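Local coordinates for protein ribonucleoside-diphosphate reductase (Pseudomonas aeruginosa, PDB 5IM3) that probably reduces ribonucleoside diphosphates to 2'-deoxyribonucleoside diphosphates for DNA synthesis and binds dATP as an allosteric nucleotide, at residues 405-410 with 452-457; 462-467 with 481-486; 560-565 with 903-908. One frame throughout, in Å; residues are numbered along the deposited sequence.

Contact 1: 405-410 with 452-457; sequences DWTPVR and AYLETW. With DTP (2'-deoxyadenosine 5'-triphosphate), chain G.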
loop_
_atom_site.group_PDB
_atom_site.type_symbol
_atom_site.label_atom_id
_atom_site.label_comp_id
_atom_site.label_asym_id
_atom_site.label_seq_id
_atom_site.Cartn_x
_atom_site.Cartn_y
_atom_site.Cartn_z
ATOM N N ASP A 405 22.138 33.260 8.571
ATOM C CA ASP A 405 21.719 32.850 9.908
ATOM C C ASP A 405 20.440 33.598 10.281
ATOM O O ASP A 405 20.477 34.798 10.575
ATOM C CB ASP A 405 22.826 33.127 10.920
ATOM C CG ASP A 405 22.313 33.149 12.348
ATOM O OD1 ASP A 405 21.424 32.335 12.673
ATOM O OD2 ASP A 405 22.794 33.985 13.143
ATOM N N TRP A 406 19.314 32.889 10.286
ATOM C CA TRP A 406 18.021 33.480 10.603
ATOM C C TRP A 406 17.575 33.211 12.032
ATOM O O TRP A 406 16.485 33.644 12.420
ATOM C CB TRP A 406 16.969 32.975 9.614
ATOM C CG TRP A 406 17.043 33.727 8.336
ATOM C CD1 TRP A 406 17.860 33.463 7.272
ATOM C CD2 TRP A 406 16.307 34.904 7.993
ATOM N NE1 TRP A 406 17.668 34.399 6.285
ATOM C CE2 TRP A 406 16.719 35.294 6.703
ATOM C CE3 TRP A 406 15.337 35.666 8.650
ATOM C CZ2 TRP A 406 16.191 36.410 6.058
ATOM C CZ3 TRP A 406 14.816 36.771 8.007
ATOM C CH2 TRP A 406 15.242 37.133 6.725
ATOM N N THR A 407 18.401 32.541 12.829
ATOM C CA THR A 407 18.021 32.205 14.197
ATOM C C THR A 407 17.620 33.410 15.041
ATOM O O THR A 407 16.675 33.276 15.837
ATOM C CB THR A 407 19.175 31.445 14.860
ATOM O OG1 THR A 407 19.362 30.191 14.189
ATOM C CG2 THR A 407 18.904 31.194 16.340
ATOM N N PRO A 408 18.268 34.577 14.950
ATOM C CA PRO A 408 17.920 35.673 15.874
ATOM C C PRO A 408 16.506 36.209 15.706
ATOM O O PRO A 408 16.003 36.867 16.626
ATOM C CB PRO A 408 18.965 36.755 15.554
ATOM C CG PRO A 408 20.086 36.033 14.881
ATOM C CD PRO A 408 19.439 34.913 14.120
ATOM N N VAL A 409 15.852 35.950 14.579
ATOM C CA VAL A 409 14.563 36.566 14.274
ATOM C C VAL A 409 13.461 35.840 15.039
ATOM O O VAL A 409 13.354 34.610 14.979
ATOM C CB VAL A 409 14.307 36.549 12.758
ATOM C CG1 VAL A 409 12.927 37.095 12.424
ATOM C CG2 VAL A 409 15.383 37.354 12.039
ATOM N N ARG A 410 12.623 36.606 15.740
ATOM C CA ARG A 410 11.660 36.035 16.676
ATOM C C ARG A 410 10.589 35.222 15.954
ATOM O O ARG A 410 10.234 35.489 14.803
ATOM C CB ARG A 410 11.014 37.139 17.512
ATOM C CG ARG A 410 10.222 38.165 16.721
ATOM C CD ARG A 410 9.803 39.327 17.613
ATOM N NE ARG A 410 10.961 40.054 18.127
ATOM C CZ ARG A 410 10.898 41.199 18.797
ATOM N NH1 ARG A 410 9.725 41.766 19.051
ATOM N NH2 ARG A 410 12.013 41.781 19.212
ATOM N N ALA A 452 19.445 29.128 4.133
ATOM C CA ALA A 452 19.028 29.669 5.419
ATOM C C ALA A 452 19.278 28.655 6.530
ATOM O O ALA A 452 18.990 27.464 6.379
ATOM C CB ALA A 452 17.548 30.058 5.386
ATOM N N TYR A 453 19.823 29.137 7.646
ATOM C CA TYR A 453 20.128 28.315 8.808
ATOM C C TYR A 453 19.210 28.683 9.968
ATOM O O TYR A 453 18.909 29.861 10.183
ATOM C CB TYR A 453 21.585 28.494 9.240
ATOM C CG TYR A 453 22.596 27.788 8.370
ATOM C CD1 TYR A 453 22.971 28.314 7.140
ATOM C CD2 TYR A 453 23.211 26.621 8.799
ATOM C CE1 TYR A 453 23.910 27.681 6.349
ATOM C CE2 TYR A 453 24.151 25.980 8.012
ATOM C CZ TYR A 453 24.495 26.516 6.788
ATOM O OH TYR A 453 25.427 25.889 6.000
ATOM N N LEU A 454 18.778 27.674 10.722
ATOM C CA LEU A 454 17.953 27.898 11.903
ATOM C C LEU A 454 18.364 26.930 13.004
ATOM O O LEU A 454 18.575 25.743 12.747
ATOM C CB LEU A 454 16.466 27.727 11.588
ATOM C CG LEU A 454 15.526 28.384 12.597
ATOM C CD1 LEU A 454 15.570 29.899 12.453
ATOM C CD2 LEU A 454 14.108 27.862 12.432
ATOM N N GLU A 455 18.473 27.444 14.226
ATOM C CA GLU A 455 18.881 26.632 15.361
ATOM C C GLU A 455 17.707 25.788 15.858
ATOM O O GLU A 455 16.540 26.164 15.713
ATOM C CB GLU A 455 19.425 27.527 16.477
ATOM C CG GLU A 455 20.349 26.824 17.459
ATOM C CD GLU A 455 21.238 27.789 18.222
ATOM O OE1 GLU A 455 21.629 28.831 17.647
ATOM O OE2 GLU A 455 21.554 27.507 19.395
ATOM N N THR A 456 18.032 24.633 16.454
ATOM C CA THR A 456 17.052 23.561 16.630
ATOM C C THR A 456 16.027 23.830 17.731
ATOM O O THR A 456 14.984 23.165 17.755
ATOM C CB THR A 456 17.774 22.240 16.915
ATOM O OG1 THR A 456 18.874 22.092 16.009
ATOM C CG2 THR A 456 16.829 21.064 16.727
ATOM N N TRP A 457 16.288 24.768 18.638
ATOM C CA TRP A 457 15.300 25.155 19.640
ATOM C C TRP A 457 14.384 26.278 19.163
ATOM O O TRP A 457 13.455 26.651 19.888
ATOM C CB TRP A 457 15.991 25.580 20.943
ATOM C CG TRP A 457 17.074 26.606 20.768
ATOM C CD1 TRP A 457 18.421 26.382 20.773
ATOM C CD2 TRP A 457 16.905 28.015 20.565
ATOM N NE1 TRP A 457 19.099 27.559 20.588
ATOM C CE2 TRP A 457 18.192 28.578 20.454
ATOM C CE3 TRP A 457 15.792 28.854 20.464
ATOM C CZ2 TRP A 457 18.398 29.940 20.250
ATOM C CZ3 TRP A 457 15.998 30.211 20.260
ATOM C CH2 TRP A 457 17.290 30.739 20.157
HETATM P PG DTP G . 11.346 45.587 19.991
HETATM O O1G DTP G . 9.982 44.986 20.031
HETATM O O2G DTP G . 11.867 45.994 21.371
HETATM O O3G DTP G . 12.374 44.648 19.362
HETATM P PB DTP G . 12.073 47.165 17.692
HETATM O O1B DTP G . 13.355 46.437 17.639
HETATM O O2B DTP G . 12.290 48.664 17.484
HETATM O O3B DTP G . 11.379 46.909 19.103
HETATM P PA DTP G . 11.480 45.887 15.248
HETATM O O1A DTP G . 12.921 45.750 15.365
HETATM O O2A DTP G . 11.184 46.751 14.044
HETATM O O3A DTP G . 11.061 46.643 16.579
HETATM O "O5'" DTP G . 10.822 44.463 15.081
HETATM C "C5'" DTP G . 11.204 43.340 15.901
HETATM C "C4'" DTP G . 10.717 42.060 15.268
HETATM O "O4'" DTP G . 9.317 42.191 14.938
HETATM C "C3'" DTP G . 11.433 41.645 13.981
HETATM O "O3'" DTP G . 11.649 40.234 13.966
HETATM C "C2'" DTP G . 10.458 42.055 12.886
HETATM C "C1'" DTP G . 9.105 41.921 13.562
HETATM N N9 DTP G . 8.103 42.856 13.071
HETATM C C8 DTP G . 7.974 44.169 13.439
HETATM N N7 DTP G . 7.025 44.812 12.804
HETATM C C5 DTP G . 6.481 43.851 11.966
HETATM C C6 DTP G . 5.425 43.891 11.037
HETATM N N6 DTP G . 4.697 44.982 10.787
HETATM N N1 DTP G . 5.131 42.752 10.373
HETATM C C2 DTP G . 5.847 41.654 10.629
HETATM N N3 DTP G . 6.867 41.497 11.477
HETATM C C4 DTP G . 7.136 42.641 12.120
#
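Two parallel strands of the reductase barrel, 401-405 and 450-455, pair here at D405 and Y453, and one of them then turns off toward a bound dATP. W406 N donates to Y453 O at 3.1 Å, N-H...O angle 158°. The ladder goes on through a side chain: E455 N donates to T407 OG1 at 2.9 Å, the hydroxyl taking the place of a backbone carbonyl. T407 CG2, anti to the backbone N, lies 3.7 Å from E455 CB and also reaches the six-membered ring of W457. An Asx turn fixes the corner: T407 N reaches D405 OD1 at 3.0 Å from above the carboxylate plane, while OD2 is held by H513 and T377. W406 CD1 rests 3.9 Å from A452 CB, its indole also packing on helices 382-395 and 427-440. Past the type I turn W406-V409, R410 NH2 donates to dATP O3G at 2.9 Å, and C5' of the nucleotide lies over the centre of the guanidinium face. D380 takes R410 NE in a salt bridge. With K397 and V440 of the second subunit also bonded to this dATP, the arrangement is consistent with the specificity site at the dimer interface of class I reductases.

Contact 2: 462-467 with 481-486; sequences EEFLEL and MNTANW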
loop_
_atom_site.group_PDB
_atom_site.type_symbol
_atom_site.label_atom_id
_atom_site.label_comp_id
_atom_site.label_asym_id
_atom_site.label_seq_id
_atom_site.Cartn_x
_atom_site.Cartn_y
_atom_site.Cartn_z
ATOM N N GLU A 462 9.759 23.571 13.286
ATOM C CA GLU A 462 8.932 22.543 12.660
ATOM C C GLU A 462 8.458 22.982 11.278
ATOM O O GLU A 462 8.506 22.202 10.320
ATOM C CB GLU A 462 7.744 22.199 13.564
ATOM C CG GLU A 462 8.148 21.494 14.850
ATOM C CD GLU A 462 7.004 21.344 15.832
ATOM O OE1 GLU A 462 6.291 22.342 16.079
ATOM O OE2 GLU A 462 6.813 20.225 16.358
ATOM N N GLU A 463 7.984 24.221 11.154
ATOM C CA GLU A 463 7.672 24.749 9.829
ATOM C C GLU A 463 8.922 24.802 8.954
ATOM O O GLU A 463 8.844 24.565 7.744
ATOM C CB GLU A 463 7.037 26.138 9.956
ATOM C CG GLU A 463 6.485 26.715 8.656
ATOM C CD GLU A 463 5.931 28.126 8.826
ATOM O OE1 GLU A 463 6.154 28.733 9.898
ATOM O OE2 GLU A 463 5.280 28.633 7.885
ATOM N N PHE A 464 10.081 25.089 9.555
ATOM C CA PHE A 464 11.330 25.198 8.799
ATOM C C PHE A 464 11.681 23.886 8.109
ATOM O O PHE A 464 12.112 23.881 6.951
ATOM C CB PHE A 464 12.457 25.625 9.744
ATOM C CG PHE A 464 13.762 25.947 9.063
ATOM C CD1 PHE A 464 13.957 27.172 8.445
ATOM C CD2 PHE A 464 14.815 25.042 9.090
ATOM C CE1 PHE A 464 15.167 27.481 7.842
ATOM C CE2 PHE A 464 16.027 25.345 8.487
ATOM C CZ PHE A 464 16.201 26.567 7.863
ATOM N N LEU A 465 11.504 22.760 8.805
ATOM C CA LEU A 465 11.887 21.469 8.246
ATOM C C LEU A 465 11.100 21.121 6.991
ATOM O O LEU A 465 11.559 20.288 6.203
ATOM C CB LEU A 465 11.695 20.358 9.285
ATOM C CG LEU A 465 12.403 20.526 10.629
ATOM C CD1 LEU A 465 12.118 19.331 11.521
ATOM C CD2 LEU A 465 13.892 20.703 10.455
ATOM N N GLU A 466 9.937 21.734 6.782
ATOM C CA GLU A 466 9.042 21.341 5.702
ATOM C C GLU A 466 9.073 22.303 4.526
ATOM O O GLU A 466 8.292 22.137 3.583
ATOM C CB GLU A 466 7.609 21.218 6.219
ATOM C CG GLU A 466 7.452 20.274 7.392
ATOM C CD GLU A 466 6.021 19.802 7.562
ATOM O OE1 GLU A 466 5.801 18.816 8.296
ATOM O OE2 GLU A 466 5.117 20.407 6.946
ATOM N N LEU A 467 9.963 23.296 4.551
ATOM C CA LEU A 467 9.959 24.332 3.524
ATOM C C LEU A 467 10.184 23.788 2.118
ATOM O O LEU A 467 9.817 24.462 1.150
ATOM C CB LEU A 467 11.025 25.383 3.845
ATOM C CG LEU A 467 10.713 26.344 4.996
ATOM C CD1 LEU A 467 11.932 27.187 5.341
ATOM C CD2 LEU A 467 9.533 27.239 4.639
ATOM N N MET A 481 15.165 28.126 -2.261
ATOM C CA MET A 481 16.069 28.474 -1.177
ATOM C C MET A 481 16.487 27.202 -0.461
ATOM O O MET A 481 15.662 26.315 -0.224
ATOM C CB MET A 481 15.392 29.435 -0.184
ATOM C CG MET A 481 16.302 29.971 0.908
ATOM S SD MET A 481 15.403 30.830 2.216
ATOM C CE MET A 481 14.723 29.433 3.106
ATOM N N ASN A 482 17.766 27.112 -0.125
ATOM C CA ASN A 482 18.261 25.987 0.650
ATOM C C ASN A 482 18.068 26.256 2.140
ATOM O O ASN A 482 17.932 27.399 2.580
ATOM C CB ASN A 482 19.740 25.715 0.343
ATOM C CG ASN A 482 19.969 25.208 -1.080
ATOM O OD1 ASN A 482 20.781 25.759 -1.823
ATOM N ND2 ASN A 482 19.261 24.153 -1.457
ATOM N N THR A 483 18.050 25.175 2.913
ATOM C CA THR A 483 17.864 25.238 4.352
ATOM C C THR A 483 18.871 24.315 5.019
ATOM O O THR A 483 19.282 23.304 4.440
ATOM C CB THR A 483 16.438 24.818 4.760
ATOM O OG1 THR A 483 16.175 23.508 4.260
ATOM C CG2 THR A 483 15.394 25.782 4.206
ATOM N N ALA A 484 19.264 24.664 6.245
ATOM C CA ALA A 484 20.162 23.817 7.017
ATOM C C ALA A 484 19.851 23.954 8.499
ATOM O O ALA A 484 19.516 25.041 8.971
ATOM C CB ALA A 484 21.630 24.166 6.759
ATOM N N ASN A 485 19.971 22.842 9.223
ATOM C CA ASN A 485 19.847 22.850 10.673
ATOM C C ASN A 485 21.153 23.295 11.322
ATOM O O ASN A 485 22.238 22.841 10.945
ATOM C CB ASN A 485 19.474 21.460 11.190
ATOM C CG ASN A 485 18.055 21.059 10.835
ATOM O OD1 ASN A 485 17.835 20.104 10.085
ATOM N ND2 ASN A 485 17.083 21.772 11.390
ATOM N N TRP A 486 21.037 24.176 12.311
ATOM C CA TRP A 486 22.154 24.622 13.146
ATOM C C TRP A 486 21.962 23.955 14.511
ATOM O O TRP A 486 21.248 24.466 15.372
ATOM C CB TRP A 486 22.171 26.150 13.222
ATOM C CG TRP A 486 23.415 26.764 13.793
ATOM C CD1 TRP A 486 23.495 27.578 14.885
ATOM C CD2 TRP A 486 24.751 26.633 13.291
ATOM N NE1 TRP A 486 24.799 27.960 15.097
ATOM C CE2 TRP A 486 25.589 27.394 14.131
ATOM C CE3 TRP A 486 25.319 25.948 12.215
ATOM C CZ2 TRP A 486 26.967 27.486 13.930
ATOM C CZ3 TRP A 486 26.690 26.038 12.017
ATOM C CH2 TRP A 486 27.497 26.799 12.871
HETATM O O HOH W 1 13.557 22.711 4.710
#
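F464 O is gripped twice, by L467 N of its own turn and by a water 2.9 Å away, and that same water lies 2.8 Å from T483 OG1 on the neighbouring strand. The hydroxyl reaches it because T483 OG1 sits between the backbone N and the carbonyl carbon, chi1 57°. No direct hydrogen bond joins the two segments, so the water is the polar bridge and the rest is side-chain packing. The ring of F464, whose CG is anti to the backbone N (chi1 -173°), runs out from the helix to the strand and slides past T483 in the opposite direction. Its tip does the touching: CZ is 3.6 Å from T483 CB, and CE2 is 3.5 Å from A484 O. The contact belongs to a beta-alpha-beta unit, in which the short helix 461-465 packs against strand 482-487 after leaving strand 450-455. Next to the ring, L467 CD1 meets T483 CG2 at 3.9 Å and M481 CE at 4.2 Å; both L467 and M481 continue onto helix 427-440. Further along the strand, L465 crosses N485 at about a right angle, CD2 coming within 3.5 Å of N485 ND2. A484 CB points away from the helix and packs against Y453 and W562 on the neighbouring strands 450-455 and 562-565.

Contact 3: 560-565 with 903-908; sequences HPWLTF and TYYLRA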
loop_
_atom_site.group_PDB
_atom_site.type_symbol
_atom_site.label_atom_id
_atom_site.label_comp_id
_atom_site.label_asym_id
_atom_site.label_seq_id
_atom_site.Cartn_x
_atom_site.Cartn_y
_atom_site.Cartn_z
ATOM N N HIS A 560 16.392 18.375 2.422
ATOM C CA HIS A 560 16.628 19.541 3.258
ATOM C C HIS A 560 15.775 19.410 4.510
ATOM O O HIS A 560 14.766 18.696 4.505
ATOM C CB HIS A 560 16.285 20.837 2.511
ATOM C CG HIS A 560 17.057 21.022 1.242
ATOM N ND1 HIS A 560 16.637 20.504 0.034
ATOM C CD2 HIS A 560 18.224 21.661 0.993
ATOM C CE1 HIS A 560 17.514 20.818 -0.903
ATOM N NE2 HIS A 560 18.486 21.520 -0.347
ATOM N N PRO A 561 16.154 20.090 5.608
ATOM C CA PRO A 561 17.386 20.877 5.756
ATOM C C PRO A 561 18.613 20.011 6.004
ATOM O O PRO A 561 18.490 18.911 6.551
ATOM C CB PRO A 561 17.100 21.764 6.981
ATOM C CG PRO A 561 15.628 21.668 7.217
ATOM C CD PRO A 561 15.237 20.311 6.737
ATOM N N TRP A 562 19.783 20.502 5.608
ATOM C CA TRP A 562 21.021 19.801 5.900
ATOM C C TRP A 562 21.295 19.834 7.403
ATOM O O TRP A 562 20.676 20.585 8.161
ATOM C CB TRP A 562 22.181 20.424 5.124
ATOM C CG TRP A 562 21.959 20.421 3.643
ATOM C CD1 TRP A 562 21.396 19.425 2.902
ATOM C CD2 TRP A 562 22.279 21.472 2.724
ATOM N NE1 TRP A 562 21.356 19.784 1.578
ATOM C CE2 TRP A 562 21.889 21.039 1.443
ATOM C CE3 TRP A 562 22.858 22.740 2.861
ATOM C CZ2 TRP A 562 22.060 21.825 0.304
ATOM C CZ3 TRP A 562 23.027 23.519 1.729
ATOM C CH2 TRP A 562 22.630 23.060 0.470
ATOM N N LEU A 563 22.241 19.003 7.831
ATOM C CA LEU A 563 22.597 18.858 9.238
ATOM C C LEU A 563 23.999 19.415 9.458
ATOM O O LEU A 563 24.972 18.888 8.908
ATOM C CB LEU A 563 22.531 17.392 9.666
ATOM C CG LEU A 563 21.164 16.806 10.040
ATOM C CD1 LEU A 563 20.122 17.011 8.955
ATOM C CD2 LEU A 563 21.305 15.318 10.347
ATOM N N THR A 564 24.098 20.475 10.259
ATOM C CA THR A 564 25.376 21.060 10.647
ATOM C C THR A 564 25.377 21.268 12.154
ATOM O O THR A 564 24.323 21.461 12.765
ATOM C CB THR A 564 25.640 22.395 9.926
ATOM O OG1 THR A 564 24.717 23.384 10.391
ATOM C CG2 THR A 564 25.497 22.236 8.411
ATOM N N PHE A 565 26.567 21.234 12.752
ATOM C CA PHE A 565 26.706 21.166 14.204
ATOM C C PHE A 565 27.354 22.437 14.739
ATOM O O PHE A 565 28.511 22.741 14.425
ATOM C CB PHE A 565 27.495 19.919 14.594
ATOM C CG PHE A 565 26.831 18.650 14.155
ATOM C CD1 PHE A 565 25.644 18.244 14.741
ATOM C CD2 PHE A 565 27.367 17.885 13.134
ATOM C CE1 PHE A 565 25.015 17.086 14.333
ATOM C CE2 PHE A 565 26.739 16.724 12.720
ATOM C CZ PHE A 565 25.561 16.327 13.320
ATOM N N THR A 903 27.492 18.296 7.593
ATOM C CA THR A 903 27.164 17.361 6.530
ATOM C C THR A 903 26.451 18.142 5.439
ATOM O O THR A 903 25.943 19.242 5.667
ATOM C CB THR A 903 26.287 16.181 7.004
ATOM O OG1 THR A 903 24.964 16.642 7.311
ATOM C CG2 THR A 903 26.893 15.505 8.228
ATOM N N TYR A 904 26.422 17.558 4.247
ATOM C CA TYR A 904 25.948 18.257 3.062
ATOM C C TYR A 904 24.758 17.502 2.478
ATOM O O TYR A 904 23.867 17.084 3.225
ATOM C CB TYR A 904 27.107 18.396 2.062
ATOM C CG TYR A 904 26.954 19.457 0.987
ATOM C CD1 TYR A 904 25.978 20.441 1.069
ATOM C CD2 TYR A 904 27.794 19.460 -0.121
ATOM C CE1 TYR A 904 25.847 21.399 0.080
ATOM C CE2 TYR A 904 27.666 20.408 -1.113
ATOM C CZ TYR A 904 26.696 21.375 -1.010
ATOM O OH TYR A 904 26.577 22.321 -2.002
ATOM N N TYR A 905 24.727 17.309 1.161
ATOM C CA TYR A 905 23.618 16.602 0.538
ATOM C C TYR A 905 23.527 15.168 1.041
ATOM O O TYR A 905 24.534 14.520 1.335
ATOM C CB TYR A 905 23.775 16.574 -0.980
ATOM C CG TYR A 905 23.483 17.876 -1.678
ATOM C CD1 TYR A 905 22.178 18.290 -1.893
ATOM C CD2 TYR A 905 24.513 18.678 -2.149
ATOM C CE1 TYR A 905 21.905 19.476 -2.542
ATOM C CE2 TYR A 905 24.251 19.863 -2.800
ATOM C CZ TYR A 905 22.948 20.258 -2.996
ATOM O OH TYR A 905 22.689 21.444 -3.646
ATOM N N LEU A 906 22.298 14.671 1.122
ATOM C CA LEU A 906 22.035 13.250 1.283
ATOM C C LEU A 906 21.598 12.696 -0.068
ATOM O O LEU A 906 20.639 13.196 -0.669
ATOM C CB LEU A 906 20.963 12.995 2.343
ATOM C CG LEU A 906 20.451 11.552 2.423
ATOM C CD1 LEU A 906 21.552 10.604 2.874
ATOM C CD2 LEU A 906 19.257 11.468 3.348
ATOM N N ARG A 907 22.314 11.686 -0.551
ATOM C CA ARG A 907 21.932 10.941 -1.745
ATOM C C ARG A 907 21.448 9.573 -1.281
ATOM O O ARG A 907 22.237 8.767 -0.781
ATOM C CB ARG A 907 23.104 10.827 -2.714
ATOM C CG ARG A 907 23.652 12.169 -3.179
ATOM C CD ARG A 907 22.761 12.803 -4.236
ATOM N NE ARG A 907 23.333 14.051 -4.741
ATOM C CZ ARG A 907 22.927 15.271 -4.399
ATOM N NH1 ARG A 907 21.924 15.439 -3.546
ATOM N NH2 ARG A 907 23.526 16.333 -4.922
ATOM N N ALA A 908 20.149 9.322 -1.425
ATOM C CA ALA A 908 19.515 8.137 -0.867
ATOM C C ALA A 908 18.818 7.336 -1.960
ATOM O O ALA A 908 18.157 7.903 -2.836
ATOM C CB ALA A 908 18.507 8.518 0.222
HETATM O O HOH W 2 23.111 17.034 5.717
#
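An aromatic cluster of W562, Y904 and Y905 joins strand 562-565 of the barrel to the chain just ahead of strand 906-909. Y904 turns its edge to one face of the indole, a T-shaped pair with planes at 74°, and its CE1 lies 3.6 Å from W562 CH2. W562 in turn presents its own edge to Y905: CZ2 comes within 3.7 Å of Y905 CE1, the planes at 72°. Both tyrosines lie beside the tryptophan and point the same way. Y905 also sets CD2 over the centre of the Y904 ring, so each of the three rings touches the other two. The far face of the indole is covered near its rim by H560 CD2, 3.5 Å above the plane, and the far face of Y905 by R907 NH2. Such an adjacent tyrosine pair near the C-terminal end of a class I large chain resembles the dyad that passes the radical toward the active site, and Y904 and Y905 probably correspond to it. Beside the cluster the two backbones are pinned at L563 O, which accepts two bonds from T903. T903 OG1 approaches at 2.8 Å on a lone pair in the carbonyl plane, and T903 N comes at 2.9 Å almost straight down the C=O direction. A water fills the next position, accepting from L563 N at 3.0 Å and donating to T903 OG1 and to Y904 O. The T903 hydroxyl thus accepts a hydrogen bond from the water and donates one to L563 O. The side chains of L563 and T903 both reach Y892 on helix 885-897, and L563 also packs on helix 544-558.

From the N terminus, contact 1 comes first, closing a loop that holds helix 427-440 and the unmodelled residues 442-448. Contact 2 closes a short loop with no helix or strand inside it. Contact 3 brings the end of the barrel region back across more than 330 residues. The three follow in series; none nests in or crosses another. They are joined laterally through one sheet, in the order 401-405, 450-455, 482-487, 562-565: A452 of contact 1 pairs with N482 and A484 of contact 2, and N485 of contact 2 with W562 of contact 3. Centres of contacts 1 and 3 lie about 17 Å apart, with contact 2 between their strands, so the nucleotide-binding loop and the tyrosine pair are attached to the same sheet.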